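Local coordinates for protein glucosidase (Croceicoccus marinus, PDB 5Z3K) that probably hydrolyses O-glycosidic bonds as a beta-glucosidase of glycoside hydrolase family 39, at residues Tyr176-Lys184 with Gln217-Ser225. Sequence-based numbering, arbitrary orientation.
Sequences YAAAARAVK and QSVPLDFLS
Y176 OH donates a hydrogen bond to the backbone O of P220 at 2.8 Å. It joins helix 169-186 to the loop that enters strand 223-229. The hydroxyl lies in the carbonyl plane, on a lone pair, with a C=O...donor angle of 141°. CG of Y176 is anti to the backbone N (chi1 178°), which swings the ring out from the helix toward this carbonyl.

The second link is a salt bridge. K184 NZ meets D222 OD2 on its syn side at 2.8 Å, 17° out of the carboxylate plane. A bend at chi2 carries the lysine chain past the P220 ring, with CE 3.9 Å from P220 CB. NZ also bonds to the backbone O of L190 and P188, and OD2 accepts from V192 N.

Apolar contacts fill the rest. V219 CG1 sits 3.5 Å from Y176 CE2, obliquely to the ring, and 3.9 Å from A180 CB. V219 CG2 faces A177 CB. L221 CD1 lies 4.1 Å from Y176 CZ, the side chains crossing at about a right angle. Outside the two segments, F210 of helix 208-216 packs edge-to-face with the Y176 ring.

A leucine in place of Y176 would probably leave P220 O without its hydroxyl partner and open a gap beside V219 and L221.

This is beta/alpha-barrel packing: small alanines admit the loop close to the helix, while the hydroxyl and lysine tie down its polar groups just before the strand.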
loop_
_atom_site.group_PDB
_atom_site.type_symbol
_atom_site.label_atom_id
_atom_site.label_comp_id
_atom_site.label_asym_id
_atom_site.label_seq_id
_atom_site.Cartn_x
_atom_site.Cartn_y
_atom_site.Cartn_z
ATOM N N TYR A 176 -11.859 -19.592 -4.080
ATOM C CA TYR A 176 -12.334 -18.237 -3.829
ATOM C C TYR A 176 -13.774 -18.253 -3.336
ATOM O O TYR A 176 -14.115 -17.583 -2.354
ATOM C CB TYR A 176 -12.222 -17.363 -5.081
ATOM C CG TYR A 176 -12.762 -15.987 -4.781
ATOM C CD1 TYR A 176 -12.045 -15.115 -3.965
ATOM C CD2 TYR A 176 -14.003 -15.576 -5.248
ATOM C CE1 TYR A 176 -12.538 -13.866 -3.643
ATOM C CE2 TYR A 176 -14.505 -14.326 -4.934
ATOM C CZ TYR A 176 -13.761 -13.474 -4.125
ATOM O OH TYR A 176 -14.230 -12.238 -3.789
ATOM N N ALA A 177 -14.639 -19.024 -4.003
ATOM C CA ALA A 177 -16.042 -19.042 -3.609
ATOM C C ALA A 177 -16.209 -19.596 -2.201
ATOM O O ALA A 177 -17.041 -19.105 -1.430
ATOM C CB ALA A 177 -16.867 -19.855 -4.611
ATOM N N ALA A 178 -15.426 -20.619 -1.848
ATOM C CA ALA A 178 -15.484 -21.159 -0.494
ATOM C C ALA A 178 -15.084 -20.107 0.532
ATOM O O ALA A 178 -15.744 -19.952 1.569
ATOM C CB ALA A 178 -14.586 -22.392 -0.377
ATOM N N ALA A 179 -14.006 -19.371 0.256
ATOM C CA ALA A 179 -13.568 -18.323 1.174
ATOM C C ALA A 179 -14.604 -17.212 1.283
ATOM O O ALA A 179 -14.904 -16.740 2.385
ATOM C CB ALA A 179 -12.220 -17.767 0.720
ATOM N N ALA A 180 -15.167 -16.782 0.149
ATOM C CA ALA A 180 -16.172 -15.724 0.173
ATOM C C ALA A 180 -17.413 -16.152 0.950
ATOM O O ALA A 180 -17.958 -15.377 1.750
ATOM C CB ALA A 180 -16.541 -15.320 -1.256
ATOM N N ARG A 181 -17.893 -17.377 0.704
ATOM C CA ARG A 181 -19.002 -17.914 1.488
ATOM C C ARG A 181 -18.692 -17.892 2.981
ATOM O O ARG A 181 -19.542 -17.509 3.793
ATOM C CB ARG A 181 -19.325 -19.344 1.042
ATOM C CG ARG A 181 -20.231 -19.419 -0.182
ATOM C CD ARG A 181 -20.823 -20.814 -0.358
ATOM N NE ARG A 181 -19.789 -21.843 -0.328
ATOM C CZ ARG A 181 -19.112 -22.250 -1.397
ATOM N NH1 ARG A 181 -19.371 -21.727 -2.591
ATOM N NH2 ARG A 181 -18.182 -23.185 -1.277
ATOM N N ALA A 182 -17.486 -18.320 3.363
ATOM C CA ALA A 182 -17.153 -18.386 4.784
ATOM C C ALA A 182 -17.086 -16.994 5.405
ATOM O O ALA A 182 -17.606 -16.772 6.504
ATOM C CB ALA A 182 -15.831 -19.129 4.986
ATOM N N VAL A 183 -16.458 -16.040 4.716
ATOM C CA VAL A 183 -16.354 -14.686 5.255
ATOM C C VAL A 183 -17.743 -14.081 5.437
ATOM O O VAL A 183 -18.062 -13.508 6.487
ATOM C CB VAL A 183 -15.479 -13.815 4.335
ATOM C CG1 VAL A 183 -15.692 -12.334 4.627
ATOM C CG2 VAL A 183 -14.008 -14.202 4.467
ATOM N N LYS A 184 -18.594 -14.210 4.417
ATOM C CA LYS A 184 -19.917 -13.597 4.480
ATOM C C LYS A 184 -20.822 -14.309 5.478
ATOM O O LYS A 184 -21.707 -13.680 6.067
ATOM C CB LYS A 184 -20.551 -13.596 3.092
ATOM C CG LYS A 184 -19.822 -12.715 2.083
ATOM C CD LYS A 184 -19.833 -11.257 2.517
ATOM C CE LYS A 184 -19.393 -10.344 1.391
ATOM N NZ LYS A 184 -19.435 -8.932 1.823
ATOM N N GLN A 217 -21.342 -17.112 -11.373
ATOM C CA GLN A 217 -21.723 -17.870 -10.188
ATOM C C GLN A 217 -22.210 -16.989 -9.048
ATOM O O GLN A 217 -22.421 -17.496 -7.941
ATOM C CB GLN A 217 -20.560 -18.746 -9.716
ATOM C CG GLN A 217 -19.989 -19.645 -10.799
ATOM C CD GLN A 217 -21.067 -20.433 -11.542
ATOM O OE1 GLN A 217 -22.032 -20.903 -10.941
ATOM N NE2 GLN A 217 -20.903 -20.573 -12.856
ATOM N N SER A 218 -22.388 -15.688 -9.287
ATOM C CA SER A 218 -22.919 -14.757 -8.287
ATOM C C SER A 218 -22.151 -14.837 -6.965
ATOM O O SER A 218 -22.732 -14.944 -5.882
ATOM C CB SER A 218 -24.412 -15.000 -8.068
ATOM O OG SER A 218 -25.108 -14.905 -9.299
ATOM N N VAL A 219 -20.825 -14.787 -7.062
ATOM C CA VAL A 219 -19.938 -14.831 -5.896
ATOM C C VAL A 219 -19.630 -13.401 -5.456
ATOM O O VAL A 219 -19.362 -12.543 -6.310
ATOM C CB VAL A 219 -18.651 -15.612 -6.216
ATOM C CG1 VAL A 219 -17.740 -15.705 -4.982
ATOM C CG2 VAL A 219 -18.992 -17.015 -6.747
ATOM N N PRO A 220 -19.670 -13.089 -4.158
ATOM C CA PRO A 220 -19.344 -11.719 -3.725
ATOM C C PRO A 220 -17.926 -11.339 -4.117
ATOM O O PRO A 220 -17.003 -12.149 -4.035
ATOM C CB PRO A 220 -19.500 -11.775 -2.202
ATOM C CG PRO A 220 -20.314 -12.991 -1.926
ATOM C CD PRO A 220 -20.015 -13.962 -3.025
ATOM N N LEU A 221 -17.757 -10.083 -4.538
ATOM C CA LEU A 221 -16.448 -9.517 -4.889
ATOM C C LEU A 221 -16.495 -8.054 -4.458
ATOM O O LEU A 221 -16.868 -7.175 -5.240
ATOM C CB LEU A 221 -16.134 -9.662 -6.375
ATOM C CG LEU A 221 -14.768 -9.173 -6.868
ATOM C CD1 LEU A 221 -13.658 -10.194 -6.579
ATOM C CD2 LEU A 221 -14.814 -8.815 -8.360
ATOM N N ASP A 222 -16.148 -7.808 -3.196
ATOM C CA ASP A 222 -16.174 -6.444 -2.676
ATOM C C ASP A 222 -15.015 -5.614 -3.215
ATOM O O ASP A 222 -15.135 -4.387 -3.349
ATOM C CB ASP A 222 -16.172 -6.487 -1.147
ATOM C CG ASP A 222 -17.402 -7.187 -0.588
ATOM O OD1 ASP A 222 -18.523 -6.784 -0.944
ATOM O OD2 ASP A 222 -17.262 -8.147 0.193
ATOM N N PHE A 223 -13.896 -6.253 -3.552
ATOM C CA PHE A 223 -12.777 -5.536 -4.136
ATOM C C PHE A 223 -12.038 -6.453 -5.095
ATOM O O PHE A 223 -11.988 -7.667 -4.902
ATOM C CB PHE A 223 -11.811 -4.984 -3.068
ATOM C CG PHE A 223 -11.203 -6.038 -2.178
ATOM C CD1 PHE A 223 -10.036 -6.702 -2.548
ATOM C CD2 PHE A 223 -11.777 -6.341 -0.960
ATOM C CE1 PHE A 223 -9.459 -7.668 -1.707
ATOM C CE2 PHE A 223 -11.212 -7.306 -0.117
ATOM C CZ PHE A 223 -10.052 -7.970 -0.497
ATOM N N LEU A 224 -11.492 -5.862 -6.147
ATOM C CA LEU A 224 -10.602 -6.555 -7.064
ATOM C C LEU A 224 -9.186 -6.096 -6.744
ATOM O O LEU A 224 -8.887 -4.903 -6.831
ATOM C CB LEU A 224 -10.979 -6.248 -8.519
ATOM C CG LEU A 224 -10.434 -7.064 -9.701
ATOM C CD1 LEU A 224 -8.954 -6.751 -9.975
ATOM C CD2 LEU A 224 -10.673 -8.565 -9.536
ATOM N N SER A 225 -8.329 -7.027 -6.349
ATOM C CA SER A 225 -6.986 -6.660 -5.920
ATOM C C SER A 225 -5.963 -7.004 -7.005
ATOM O O SER A 225 -6.124 -7.970 -7.760
ATOM C CB SER A 225 -6.644 -7.345 -4.594
ATOM O OG SER A 225 -6.569 -8.750 -4.752
#